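Local coordinates for structural protein ORF273 (Acidianus two-tailed virus, PDB 4ART) that is a virion structural protein of a hyperthermophilic archaeal virus, with a new thermo- and acid-stable fold and a precise role that remains to be established, at residues D94-F99 against H142-F147; E101-I106 against K265-K270; Q153-N158 against V249-K254; N56-I61 against Y88-T93. All blocks are in the same frame, centred on the assembly; numbering follows the deposited sequence.

Interaction 1. Residues D94-F99 against H142-F147; sequences DVTRDF and HAVVEF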
# COMPACT_ATOMS: atom_id res chain seq x y z
N ASP A 94 -4.78 -1.35 -10.30
CA ASP A 94 -3.63 -2.03 -9.69
C ASP A 94 -3.21 -3.08 -10.71
O ASP A 94 -4.07 -3.67 -11.39
CB ASP A 94 -4.02 -2.75 -8.38
CG ASP A 94 -3.96 -1.94 -7.10
OD1 ASP A 94 -3.20 -0.95 -7.06
OD2 ASP A 94 -4.61 -2.36 -6.11
N VAL A 95 -1.92 -3.32 -10.81
CA VAL A 95 -1.35 -4.30 -11.72
C VAL A 95 -0.61 -5.33 -10.87
O VAL A 95 0.15 -4.97 -9.97
CB VAL A 95 -0.50 -3.63 -12.82
CG1 VAL A 95 0.52 -4.58 -13.42
CG2 VAL A 95 -1.40 -3.03 -13.91
N THR A 96 -0.87 -6.61 -11.12
CA THR A 96 -0.27 -7.68 -10.34
C THR A 96 0.32 -8.78 -11.22
O THR A 96 -0.05 -8.92 -12.39
CB THR A 96 -1.29 -8.17 -9.30
OG1 THR A 96 -0.63 -9.03 -8.36
CG2 THR A 96 -2.48 -8.86 -9.93
N ARG A 97 1.25 -9.56 -10.65
CA ARG A 97 1.92 -10.67 -11.32
C ARG A 97 1.85 -11.96 -10.47
O ARG A 97 2.32 -13.01 -10.89
CB ARG A 97 3.37 -10.29 -11.73
CG ARG A 97 3.39 -9.37 -12.97
CD ARG A 97 4.78 -8.87 -13.38
NE ARG A 97 4.71 -7.75 -14.33
CZ ARG A 97 4.65 -7.88 -15.66
NH1 ARG A 97 4.65 -9.08 -16.22
NH2 ARG A 97 4.61 -6.80 -16.43
N ASP A 98 1.21 -11.86 -9.28
CA ASP A 98 1.00 -12.97 -8.35
C ASP A 98 -0.50 -13.23 -8.28
O ASP A 98 -1.27 -12.31 -8.01
CB ASP A 98 1.58 -12.66 -6.95
CG ASP A 98 1.32 -13.76 -5.91
OD1 ASP A 98 1.50 -14.95 -6.25
OD2 ASP A 98 0.96 -13.42 -4.75
N PHE A 99 -0.90 -14.49 -8.54
CA PHE A 99 -2.31 -14.89 -8.56
C PHE A 99 -3.04 -14.75 -7.24
O PHE A 99 -4.21 -14.36 -7.22
CB PHE A 99 -2.50 -16.29 -9.13
CG PHE A 99 -3.92 -16.50 -9.63
CD1 PHE A 99 -4.35 -15.88 -10.80
CD2 PHE A 99 -4.82 -17.28 -8.92
CE1 PHE A 99 -5.66 -16.05 -11.26
CE2 PHE A 99 -6.12 -17.47 -9.40
CZ PHE A 99 -6.54 -16.84 -10.55
N HIS A 142 -12.33 -0.21 -8.63
CA HIS A 142 -11.03 -0.81 -8.47
C HIS A 142 -10.87 -1.85 -9.55
O HIS A 142 -11.64 -2.82 -9.56
CB HIS A 142 -10.85 -1.42 -7.07
CG HIS A 142 -9.43 -1.89 -6.80
ND1 HIS A 142 -9.17 -2.82 -5.84
CD2 HIS A 142 -8.24 -1.50 -7.34
CE1 HIS A 142 -7.86 -3.01 -5.83
NE2 HIS A 142 -7.25 -2.25 -6.72
N ALA A 143 -9.95 -1.60 -10.50
CA ALA A 143 -9.64 -2.51 -11.60
C ALA A 143 -8.33 -3.18 -11.30
O ALA A 143 -7.38 -2.52 -10.91
CB ALA A 143 -9.57 -1.76 -12.92
N VAL A 144 -8.28 -4.51 -11.41
CA VAL A 144 -7.04 -5.26 -11.14
C VAL A 144 -6.67 -6.07 -12.35
O VAL A 144 -7.48 -6.85 -12.86
CB VAL A 144 -7.10 -6.14 -9.84
CG1 VAL A 144 -5.72 -6.65 -9.44
CG2 VAL A 144 -7.75 -5.38 -8.68
N VAL A 145 -5.46 -5.85 -12.86
CA VAL A 145 -4.95 -6.58 -14.02
C VAL A 145 -3.86 -7.55 -13.56
O VAL A 145 -2.90 -7.14 -12.89
CB VAL A 145 -4.48 -5.65 -15.16
CG1 VAL A 145 -4.22 -6.45 -16.43
CG2 VAL A 145 -5.49 -4.55 -15.42
N GLU A 146 -4.03 -8.83 -13.92
CA GLU A 146 -3.08 -9.91 -13.64
C GLU A 146 -2.23 -10.18 -14.89
O GLU A 146 -2.79 -10.47 -15.95
CB GLU A 146 -3.82 -11.18 -13.17
CG GLU A 146 -3.02 -12.47 -13.23
CD GLU A 146 -1.87 -12.64 -12.26
OE1 GLU A 146 -1.77 -11.86 -11.28
OE2 GLU A 146 -1.07 -13.57 -12.47
N PHE A 147 -0.88 -10.09 -14.76
CA PHE A 147 0.07 -10.35 -15.86
C PHE A 147 0.68 -11.75 -15.85
O PHE A 147 0.94 -12.30 -14.78
CB PHE A 147 1.16 -9.28 -15.91
CG PHE A 147 0.71 -8.04 -16.64
CD1 PHE A 147 -0.05 -7.08 -15.99
CD2 PHE A 147 1.00 -7.86 -17.98
CE1 PHE A 147 -0.50 -5.95 -16.67
CE2 PHE A 147 0.55 -6.73 -18.66
CZ PHE A 147 -0.20 -5.78 -18.00
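Strands 94-96 and 142-146 run side by side in the same direction, and the packing is tightest along their backbones. Asp94 N donates to Ala143 O, Val145 N to Asp94 O, Thr96 N to Val145 O, and Phe147 N to Thr96 O, each bond lying nearly along the C=O axis; the shortest is Thr96 N to Val145 O at 2.7 Å. Beta-branched Val95, Thr96, Val144 and Val145 suit these extended chains. On the face of Asp94, Thr96, Val144 and Glu146, Thr96 CG2 meets Val144 CG1 at 4.0 Å. Glu146 is buried, with Phe102 and Tyr154 against it; its chain bends at chi2 (69°), bringing OE1 to 3.4 Å from Thr96 CG2. OE1 also lies 3.3 Å from Asp98 O without a hydrogen bond, so a protonated carboxyl would be conceivable. His142 NE2 donates to Asp94 OD2 at 2.7 Å from above the carboxylate plane, the two groups being 83° apart. ND1 bonds weakly to Gly109 O, so both ring nitrogens meet acceptors, consistent with a charged imidazole.

The solvent side belongs to Arg97, Val95 and Phe147. Arg97 CB points away, but the extended chain brings the guanidinium to Phe147, whose CB sits over one face, 3.5 Å from NH1; a long, charged side chain suits this exposed place. Asp98, at the N-cap, bonds weakly through OD2 to Glu101 N. The arrangement is a parallel strand pair inside a mixed sheet, leading directly into a capped helix.

Interaction 2. Residues E101-I106 against K265-K270; sequences EFLFDI and KLERLK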
# COMPACT_ATOMS: atom_id res chain seq x y z
N GLU A 101 -2.35 -12.61 -4.82
CA GLU A 101 -2.46 -11.17 -4.58
C GLU A 101 -3.58 -10.60 -5.43
O GLU A 101 -4.35 -9.78 -4.95
CB GLU A 101 -1.14 -10.47 -4.89
CG GLU A 101 -1.06 -9.08 -4.29
CD GLU A 101 0.29 -8.41 -4.39
OE1 GLU A 101 1.32 -9.10 -4.21
OE2 GLU A 101 0.31 -7.18 -4.63
N PHE A 102 -3.67 -11.05 -6.70
CA PHE A 102 -4.74 -10.69 -7.62
C PHE A 102 -6.10 -11.03 -7.00
O PHE A 102 -6.96 -10.16 -6.90
CB PHE A 102 -4.56 -11.45 -8.96
CG PHE A 102 -5.67 -11.30 -9.97
CD1 PHE A 102 -5.96 -10.06 -10.54
CD2 PHE A 102 -6.38 -12.40 -10.42
CE1 PHE A 102 -6.97 -9.92 -11.49
CE2 PHE A 102 -7.39 -12.27 -11.37
CZ PHE A 102 -7.68 -11.03 -11.91
N LEU A 103 -6.27 -12.27 -6.52
CA LEU A 103 -7.53 -12.71 -5.89
C LEU A 103 -7.82 -11.93 -4.62
O LEU A 103 -8.95 -11.52 -4.39
CB LEU A 103 -7.49 -14.22 -5.61
CG LEU A 103 -7.42 -15.14 -6.82
CD1 LEU A 103 -7.41 -16.58 -6.36
CD2 LEU A 103 -8.56 -14.88 -7.82
N PHE A 104 -6.77 -11.66 -3.82
CA PHE A 104 -6.93 -10.87 -2.61
C PHE A 104 -7.37 -9.43 -2.91
O PHE A 104 -8.27 -8.90 -2.26
CB PHE A 104 -5.67 -10.93 -1.74
CG PHE A 104 -5.78 -10.10 -0.51
CD1 PHE A 104 -6.48 -10.56 0.60
CD2 PHE A 104 -5.20 -8.84 -0.45
CE1 PHE A 104 -6.64 -9.76 1.73
CE2 PHE A 104 -5.32 -8.06 0.70
CZ PHE A 104 -6.03 -8.53 1.79
N ASP A 105 -6.75 -8.80 -3.90
CA ASP A 105 -7.10 -7.45 -4.34
C ASP A 105 -8.54 -7.39 -4.85
O ASP A 105 -9.22 -6.43 -4.56
CB ASP A 105 -6.13 -6.96 -5.43
CG ASP A 105 -4.72 -6.63 -4.96
OD1 ASP A 105 -4.41 -6.87 -3.75
OD2 ASP A 105 -3.90 -6.20 -5.80
N ILE A 106 -9.02 -8.44 -5.57
CA ILE A 106 -10.40 -8.59 -6.11
C ILE A 106 -11.41 -8.62 -4.96
O ILE A 106 -12.42 -7.91 -4.99
CB ILE A 106 -10.55 -9.92 -6.93
CG1 ILE A 106 -9.81 -9.90 -8.26
CG2 ILE A 106 -12.03 -10.35 -7.13
CD1 ILE A 106 -9.87 -11.29 -8.97
N LYS A 265 -15.34 -18.46 -12.06
CA LYS A 265 -14.57 -19.37 -12.90
C LYS A 265 -13.09 -18.91 -12.84
O LYS A 265 -12.19 -19.74 -12.74
CB LYS A 265 -15.10 -19.36 -14.35
CG LYS A 265 -14.39 -20.31 -15.32
CD LYS A 265 -14.96 -21.74 -15.28
CE LYS A 265 -14.17 -22.70 -16.13
NZ LYS A 265 -14.84 -24.02 -16.25
N LEU A 266 -12.88 -17.57 -12.81
CA LEU A 266 -11.58 -16.92 -12.73
C LEU A 266 -10.70 -17.37 -11.56
O LEU A 266 -9.52 -17.62 -11.77
CB LEU A 266 -11.76 -15.39 -12.70
CG LEU A 266 -10.52 -14.56 -12.89
CD1 LEU A 266 -9.85 -14.94 -14.15
CD2 LEU A 266 -10.85 -13.10 -12.91
N GLU A 267 -11.27 -17.46 -10.34
CA GLU A 267 -10.55 -17.88 -9.12
C GLU A 267 -10.01 -19.31 -9.22
O GLU A 267 -9.11 -19.65 -8.46
CB GLU A 267 -11.40 -17.70 -7.84
CG GLU A 267 -12.44 -16.58 -7.89
CD GLU A 267 -12.18 -15.29 -7.13
OE1 GLU A 267 -11.51 -15.34 -6.07
OE2 GLU A 267 -12.72 -14.24 -7.56
N ARG A 268 -10.49 -20.10 -10.18
CA ARG A 268 -10.03 -21.47 -10.41
C ARG A 268 -8.77 -21.53 -11.30
O ARG A 268 -8.14 -22.59 -11.38
CB ARG A 268 -11.14 -22.32 -11.08
CG ARG A 268 -12.50 -22.24 -10.40
CD ARG A 268 -13.56 -23.18 -10.98
NE ARG A 268 -13.13 -24.58 -11.09
CZ ARG A 268 -12.94 -25.41 -10.06
NH1 ARG A 268 -13.09 -24.98 -8.81
NH2 ARG A 268 -12.56 -26.66 -10.27
N LEU A 269 -8.41 -20.41 -11.96
CA LEU A 269 -7.31 -20.36 -12.93
C LEU A 269 -5.84 -20.06 -12.46
O LEU A 269 -5.30 -18.99 -12.72
CB LEU A 269 -7.72 -19.54 -14.17
CG LEU A 269 -9.10 -19.84 -14.77
CD1 LEU A 269 -9.45 -18.87 -15.87
CD2 LEU A 269 -9.20 -21.28 -15.28
N LYS A 270 -5.19 -21.09 -11.86
CA LYS A 270 -3.81 -21.12 -11.36
C LYS A 270 -3.55 -20.09 -10.28
O LYS A 270 -3.86 -20.35 -9.12
CB LYS A 270 -2.77 -21.04 -12.49
CG LYS A 270 -1.42 -21.66 -12.13
CD LYS A 270 -0.56 -21.92 -13.36
CE LYS A 270 0.76 -22.58 -13.03
NZ LYS A 270 0.60 -23.99 -12.58
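Phe102 is the first residue of helix segment 101-106 to reach across to 265-270. Its CG is anti to the backbone N (chi1 173°), which carries the ring out from the helix so that CE2 at its edge meets Leu266 CD2 at 3.9 Å; the two side chains cross at about a right angle. A large flat ring suits this buried place, because it can touch Leu266 with its edge while Ile106 CD1, one helical turn on, lies over one face.

Leu103 points toward the other segment, and its CA lies 6.8 Å from that of Glu267. Here the partner is the carboxylate end of an acid: Leu103 CD2 lies 3.5 Å from Glu267 OE1, a purely van der Waals contact. The Glu267 chain is bent at chi2 (-105°), and its carboxylate spans Leu103 with OE1 and Ile106 with OE2. An acid is tolerable here because Glu267 is partly exposed. OE1 also comes close to Asp107 OD2; two like charges so near would probably raise the proton affinity of one of them.

Ile106 completes the helical face. Its CG2 meets Glu267 OE2 tip to tip at 4.0 Å, while CD1 approaches Leu266 CD2 more loosely, at 4.4 Å. Leucine and isoleucine supply branched apolar ends that fill this seam. No hydrogen bond joins the segments. Phe102, Leu103 and Ile106 form the i, i+1, i+4 apolar stripe of a helix face, packed against a C-terminal type I beta turn from Leu266 to Leu269.

Interaction 3. Residues Q153-N158 against V249-K254; sequences QYLAVN and VCYEWK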
# COMPACT_ATOMS: atom_id res chain seq x y z
N GLN A 153 -3.07 -11.47 -18.56
CA GLN A 153 -3.89 -12.67 -18.47
C GLN A 153 -5.35 -12.35 -18.11
O GLN A 153 -6.25 -12.85 -18.79
CB GLN A 153 -3.33 -13.65 -17.42
CG GLN A 153 -1.86 -14.03 -17.53
CD GLN A 153 -1.56 -15.18 -16.60
OE1 GLN A 153 -1.95 -16.33 -16.85
NE2 GLN A 153 -0.93 -14.90 -15.46
N TYR A 154 -5.59 -11.58 -17.02
CA TYR A 154 -6.94 -11.28 -16.56
C TYR A 154 -7.16 -9.86 -16.09
O TYR A 154 -6.23 -9.18 -15.68
CB TYR A 154 -7.37 -12.25 -15.43
CG TYR A 154 -7.07 -13.70 -15.71
CD1 TYR A 154 -7.85 -14.44 -16.61
CD2 TYR A 154 -6.03 -14.36 -15.06
CE1 TYR A 154 -7.59 -15.80 -16.85
CE2 TYR A 154 -5.74 -15.70 -15.31
CZ TYR A 154 -6.54 -16.42 -16.20
OH TYR A 154 -6.27 -17.75 -16.46
N LEU A 155 -8.44 -9.45 -16.12
CA LEU A 155 -8.92 -8.17 -15.60
C LEU A 155 -10.14 -8.44 -14.75
O LEU A 155 -10.98 -9.24 -15.12
CB LEU A 155 -9.27 -7.17 -16.75
CG LEU A 155 -10.05 -5.88 -16.38
CD1 LEU A 155 -9.25 -4.97 -15.45
CD2 LEU A 155 -10.48 -5.11 -17.62
N ALA A 156 -10.19 -7.79 -13.58
CA ALA A 156 -11.33 -7.84 -12.68
C ALA A 156 -11.68 -6.39 -12.35
O ALA A 156 -10.80 -5.59 -12.06
CB ALA A 156 -11.00 -8.59 -11.41
N VAL A 157 -12.94 -6.05 -12.51
CA VAL A 157 -13.40 -4.69 -12.27
C VAL A 157 -14.41 -4.80 -11.11
O VAL A 157 -15.40 -5.52 -11.24
CB VAL A 157 -14.06 -4.07 -13.54
CG1 VAL A 157 -14.51 -2.63 -13.28
CG2 VAL A 157 -13.17 -4.16 -14.78
N ASN A 158 -14.15 -4.08 -10.02
CA ASN A 158 -14.99 -4.01 -8.80
C ASN A 158 -15.58 -2.62 -8.66
O ASN A 158 -14.85 -1.66 -8.52
CB ASN A 158 -14.16 -4.36 -7.54
CG ASN A 158 -13.77 -5.81 -7.49
OD1 ASN A 158 -14.57 -6.68 -7.75
ND2 ASN A 158 -12.49 -6.12 -7.52
N VAL A 249 -17.03 -7.50 -12.33
CA VAL A 249 -17.00 -7.97 -13.74
C VAL A 249 -15.59 -8.43 -14.09
O VAL A 249 -14.63 -7.70 -13.80
CB VAL A 249 -17.59 -6.96 -14.79
CG1 VAL A 249 -17.63 -7.56 -16.19
CG2 VAL A 249 -18.96 -6.48 -14.38
N CYS A 250 -15.46 -9.64 -14.69
CA CYS A 250 -14.19 -10.26 -15.02
C CYS A 250 -14.00 -10.58 -16.49
O CYS A 250 -14.97 -10.71 -17.23
CB CYS A 250 -13.89 -11.46 -14.12
SG CYS A 250 -13.99 -11.11 -12.36
N TYR A 251 -12.74 -10.58 -16.92
CA TYR A 251 -12.32 -10.77 -18.31
C TYR A 251 -11.00 -11.52 -18.39
O TYR A 251 -10.17 -11.44 -17.48
CB TYR A 251 -12.10 -9.39 -18.97
CG TYR A 251 -13.21 -8.39 -18.81
CD1 TYR A 251 -13.28 -7.55 -17.69
CD2 TYR A 251 -14.17 -8.22 -19.82
CE1 TYR A 251 -14.27 -6.58 -17.57
CE2 TYR A 251 -15.19 -7.28 -19.68
CZ TYR A 251 -15.21 -6.44 -18.58
OH TYR A 251 -16.20 -5.50 -18.49
N GLU A 252 -10.81 -12.26 -19.49
CA GLU A 252 -9.56 -12.97 -19.76
C GLU A 252 -8.95 -12.39 -21.02
O GLU A 252 -9.69 -12.08 -21.96
CB GLU A 252 -9.77 -14.48 -19.88
CG GLU A 252 -10.71 -14.91 -20.99
CD GLU A 252 -10.75 -16.40 -21.29
OE1 GLU A 252 -9.98 -17.16 -20.67
OE2 GLU A 252 -11.56 -16.79 -22.16
N TRP A 253 -7.63 -12.20 -21.03
CA TRP A 253 -6.91 -11.69 -22.20
C TRP A 253 -6.69 -12.87 -23.13
O TRP A 253 -6.03 -13.84 -22.75
CB TRP A 253 -5.58 -11.07 -21.81
CG TRP A 253 -4.89 -10.37 -22.94
CD1 TRP A 253 -3.86 -10.85 -23.69
CD2 TRP A 253 -5.21 -9.08 -23.46
NE1 TRP A 253 -3.49 -9.91 -24.63
CE2 TRP A 253 -4.31 -8.82 -24.52
CE3 TRP A 253 -6.18 -8.10 -23.14
CZ2 TRP A 253 -4.34 -7.63 -25.25
CZ3 TRP A 253 -6.21 -6.93 -23.88
CH2 TRP A 253 -5.30 -6.70 -24.92
N LYS A 254 -7.31 -12.81 -24.31
CA LYS A 254 -7.20 -13.89 -25.27
C LYS A 254 -7.15 -13.34 -26.68
O LYS A 254 -8.16 -12.81 -27.17
CB LYS A 254 -8.34 -14.92 -25.10
CG LYS A 254 -8.05 -16.29 -25.73
CD LYS A 254 -9.07 -17.35 -25.32
CE LYS A 254 -10.04 -17.69 -26.42
NZ LYS A 254 -11.12 -18.60 -25.95
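Five backbone hydrogen bonds tie strand 154-158 to strand 249-253, which run antiparallel. Two hydrogen-bonded pairs use both of their N-H and C=O groups. Val157 N donates to Val249 O at 2.7 Å and Val249 N returns to Val157 O; Leu155 N meets Tyr251 O from above the carbonyl plane, while Tyr251 N reaches Leu155 O in the plane, though less straight at 148°. Beyond them Trp253 N gives an almost linear bond (177°) to Gln153 O, also from above the plane. Toward strand 139-146, Gln153 and Tyr154 both face Glu146 in a classic beta bulge.

Side-chain polar ends find partners farther off: Tyr251 OH bonds Asp33, Glu252 OE2 bonds Asn259, Asn158 OD1 bonds Gln248 NE2, and Gln153 NE2 bonds Phe147 O weakly. The Tyr251 ring lies alongside Leu155, with CD1 3.7 Å from Leu155 CD2, and its edge meets Val157 CG2, so a phenol suits a place that is apolar at the base and polar at the tip. On the other face, small Ala156 accommodates Cys250 SG at 4.0 Å, and that sulfur forms the disulfide with Cys263.

The pair lies between strands 139-146 and 258-261, with helix 23-44 packed over Tyr251 and Val249, and helix 99-108 over Tyr154 and Ala156.

Interaction 4. Residues N56-I61 against Y88-T93; sequences NFYYYI and YAFVET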
# COMPACT_ATOMS: atom_id res chain seq x y z
N ASN A 56 -1.41 4.40 -17.36
CA ASN A 56 -2.23 5.13 -16.40
C ASN A 56 -2.90 4.20 -15.39
O ASN A 56 -3.45 3.17 -15.76
CB ASN A 56 -3.29 6.01 -17.11
CG ASN A 56 -2.71 7.11 -17.98
OD1 ASN A 56 -2.14 8.10 -17.49
ND2 ASN A 56 -2.86 6.99 -19.30
N PHE A 57 -2.82 4.58 -14.11
CA PHE A 57 -3.44 3.86 -13.01
C PHE A 57 -4.72 4.50 -12.49
O PHE A 57 -5.57 3.79 -11.96
CB PHE A 57 -2.43 3.61 -11.87
CG PHE A 57 -1.25 2.79 -12.34
CD1 PHE A 57 -0.16 3.41 -12.94
CD2 PHE A 57 -1.25 1.40 -12.25
CE1 PHE A 57 0.91 2.65 -13.43
CE2 PHE A 57 -0.17 0.65 -12.72
CZ PHE A 57 0.91 1.28 -13.30
N TYR A 58 -4.89 5.82 -12.65
CA TYR A 58 -6.06 6.53 -12.15
C TYR A 58 -6.85 7.19 -13.26
O TYR A 58 -6.26 7.79 -14.16
CB TYR A 58 -5.67 7.55 -11.06
CG TYR A 58 -4.96 6.92 -9.88
CD1 TYR A 58 -5.67 6.27 -8.88
CD2 TYR A 58 -3.57 6.95 -9.78
CE1 TYR A 58 -5.02 5.66 -7.81
CE2 TYR A 58 -2.91 6.34 -8.71
CZ TYR A 58 -3.63 5.72 -7.72
OH TYR A 58 -2.99 5.12 -6.67
N TYR A 59 -8.18 7.06 -13.20
CA TYR A 59 -9.05 7.63 -14.21
C TYR A 59 -10.30 8.21 -13.62
O TYR A 59 -10.74 7.80 -12.54
CB TYR A 59 -9.53 6.56 -15.20
CG TYR A 59 -8.46 5.81 -15.95
CD1 TYR A 59 -8.02 6.24 -17.20
CD2 TYR A 59 -7.96 4.60 -15.46
CE1 TYR A 59 -7.06 5.53 -17.91
CE2 TYR A 59 -7.00 3.89 -16.16
CZ TYR A 59 -6.57 4.35 -17.39
OH TYR A 59 -5.65 3.63 -18.08
N TYR A 60 -10.95 9.10 -14.38
CA TYR A 60 -12.28 9.58 -14.05
C TYR A 60 -13.23 9.14 -15.16
O TYR A 60 -12.87 9.17 -16.34
CB TYR A 60 -12.34 11.10 -13.93
CG TYR A 60 -11.47 11.72 -12.86
CD1 TYR A 60 -11.53 11.27 -11.54
CD2 TYR A 60 -10.69 12.84 -13.13
CE1 TYR A 60 -10.77 11.88 -10.54
CE2 TYR A 60 -9.95 13.46 -12.13
CZ TYR A 60 -9.97 12.97 -10.84
OH TYR A 60 -9.21 13.59 -9.87
N ILE A 61 -14.44 8.75 -14.80
CA ILE A 61 -15.49 8.46 -15.75
C ILE A 61 -16.50 9.57 -15.54
O ILE A 61 -16.91 9.84 -14.41
CB ILE A 61 -16.13 7.03 -15.69
CG1 ILE A 61 -15.04 5.94 -15.80
CG2 ILE A 61 -17.18 6.84 -16.81
CD1 ILE A 61 -15.53 4.49 -15.61
N TYR A 88 -18.18 11.29 -12.43
CA TYR A 88 -19.21 10.36 -11.97
C TYR A 88 -18.61 9.14 -11.23
O TYR A 88 -19.20 8.63 -10.27
CB TYR A 88 -20.01 9.88 -13.19
CG TYR A 88 -21.18 8.97 -12.90
CD1 TYR A 88 -22.16 9.35 -11.99
CD2 TYR A 88 -21.35 7.77 -13.59
CE1 TYR A 88 -23.29 8.54 -11.77
CE2 TYR A 88 -22.47 6.96 -13.37
CZ TYR A 88 -23.43 7.36 -12.46
OH TYR A 88 -24.53 6.57 -12.24
N ALA A 89 -17.43 8.68 -11.68
CA ALA A 89 -16.73 7.53 -11.10
C ALA A 89 -15.24 7.76 -11.11
O ALA A 89 -14.70 8.37 -12.05
CB ALA A 89 -17.06 6.25 -11.86
N PHE A 90 -14.57 7.30 -10.05
CA PHE A 90 -13.11 7.35 -9.89
C PHE A 90 -12.60 5.92 -10.05
O PHE A 90 -13.15 5.01 -9.47
CB PHE A 90 -12.74 7.93 -8.52
CG PHE A 90 -11.26 7.93 -8.21
CD1 PHE A 90 -10.40 8.81 -8.86
CD2 PHE A 90 -10.73 7.07 -7.26
CE1 PHE A 90 -9.04 8.82 -8.56
CE2 PHE A 90 -9.37 7.07 -6.97
CZ PHE A 90 -8.53 7.97 -7.60
N VAL A 91 -11.58 5.73 -10.89
CA VAL A 91 -11.03 4.41 -11.19
C VAL A 91 -9.59 4.33 -10.68
O VAL A 91 -8.78 5.17 -11.01
CB VAL A 91 -11.09 4.07 -12.71
CG1 VAL A 91 -10.67 2.63 -12.97
CG2 VAL A 91 -12.45 4.35 -13.30
N GLU A 92 -9.29 3.29 -9.89
CA GLU A 92 -7.96 2.98 -9.41
C GLU A 92 -7.57 1.63 -10.02
O GLU A 92 -8.23 0.61 -9.77
CB GLU A 92 -7.91 2.94 -7.87
CG GLU A 92 -6.59 2.47 -7.29
CD GLU A 92 -6.38 2.70 -5.80
OE1 GLU A 92 -7.34 3.11 -5.11
OE2 GLU A 92 -5.24 2.46 -5.33
N THR A 93 -6.50 1.62 -10.81
CA THR A 93 -6.00 0.41 -11.45
C THR A 93 -4.74 -0.09 -10.75
O THR A 93 -3.77 0.65 -10.60
CB THR A 93 -5.81 0.64 -12.94
OG1 THR A 93 -7.01 1.20 -13.46
CG2 THR A 93 -5.47 -0.64 -13.69
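At the centre of this contact, Tyr59 and Val91 exchange two backbone hydrogen bonds, Val91 N to Tyr59 O at 2.8 Å and Tyr59 N to a lone pair of Val91 O. Thr93 N closes on Phe57 O at one end, with a weak second bond from Thr93 OG1, and Ile61 N on Ala89 O at the other. Ile61 O is gripped twice, by Tyr88 N and Ala89 N, both in its carbonyl plane; Tyr88 and Ala89, both facing Ile61, form a classic beta bulge.

Side chains then sort onto two faces. On one, Phe90, its CG anti to the backbone N (chi1 175°), places its ring between two tyrosines: CZ meets Tyr58 CD1 at 3.6 Å and CD1 meets Tyr60 CE1 at 3.5 Å. Both pairs are rim to rim, with planes 16° and 47° apart. Beside them Tyr58 CE1 rests on Glu92 CG at 3.6 Å. On the other face Ile61 CD1 packs on Val91 CG2 at 3.9 Å; branched aliphatics suit this buried side, where Ile61 also touches Leu31, Ile34 and Val35 of helix 23-44.

In the outer shell, Tyr60 OH bonds Asp74 and Glu92 OE1 bonds Tyr140 OH. Phe119 meets Phe90 edge-to-face. A glycerol, probably from crystallisation, bonds Tyr58 O. The whole is an antiparallel strand pair with a classic bulge, an aromatic cluster on one face and Tyr59, Ile61, Ala89 and Val91 on the other, within the mixed sheet.

How the interactions relate
Three of the four contacts are strand pairings of one mixed sheet. Interactions 4 and 1 share strand 87-96, their centres about 15 Å apart, and Ala143 N probably bonds Glu92 O at 2.9 Å. Interactions 1 and 3, centres about 9 Å apart, are joined through neighbouring strands 139-146 and 154-161, by probable bonds such as Val144 N to Ala156 O at 2.8 Å. Interaction 2 packs helix 99-108 and the C-terminal turn against this sheet: Ile106 CG1 lies 3.6 Å from Ala156 CB, and Phe99 of interaction 1 touches the turn's carbonyl oxygens. Interaction 4 stands apart from it, centres about 22 Å away. Interaction 3 lies within the long chain loop that interaction 2 closes.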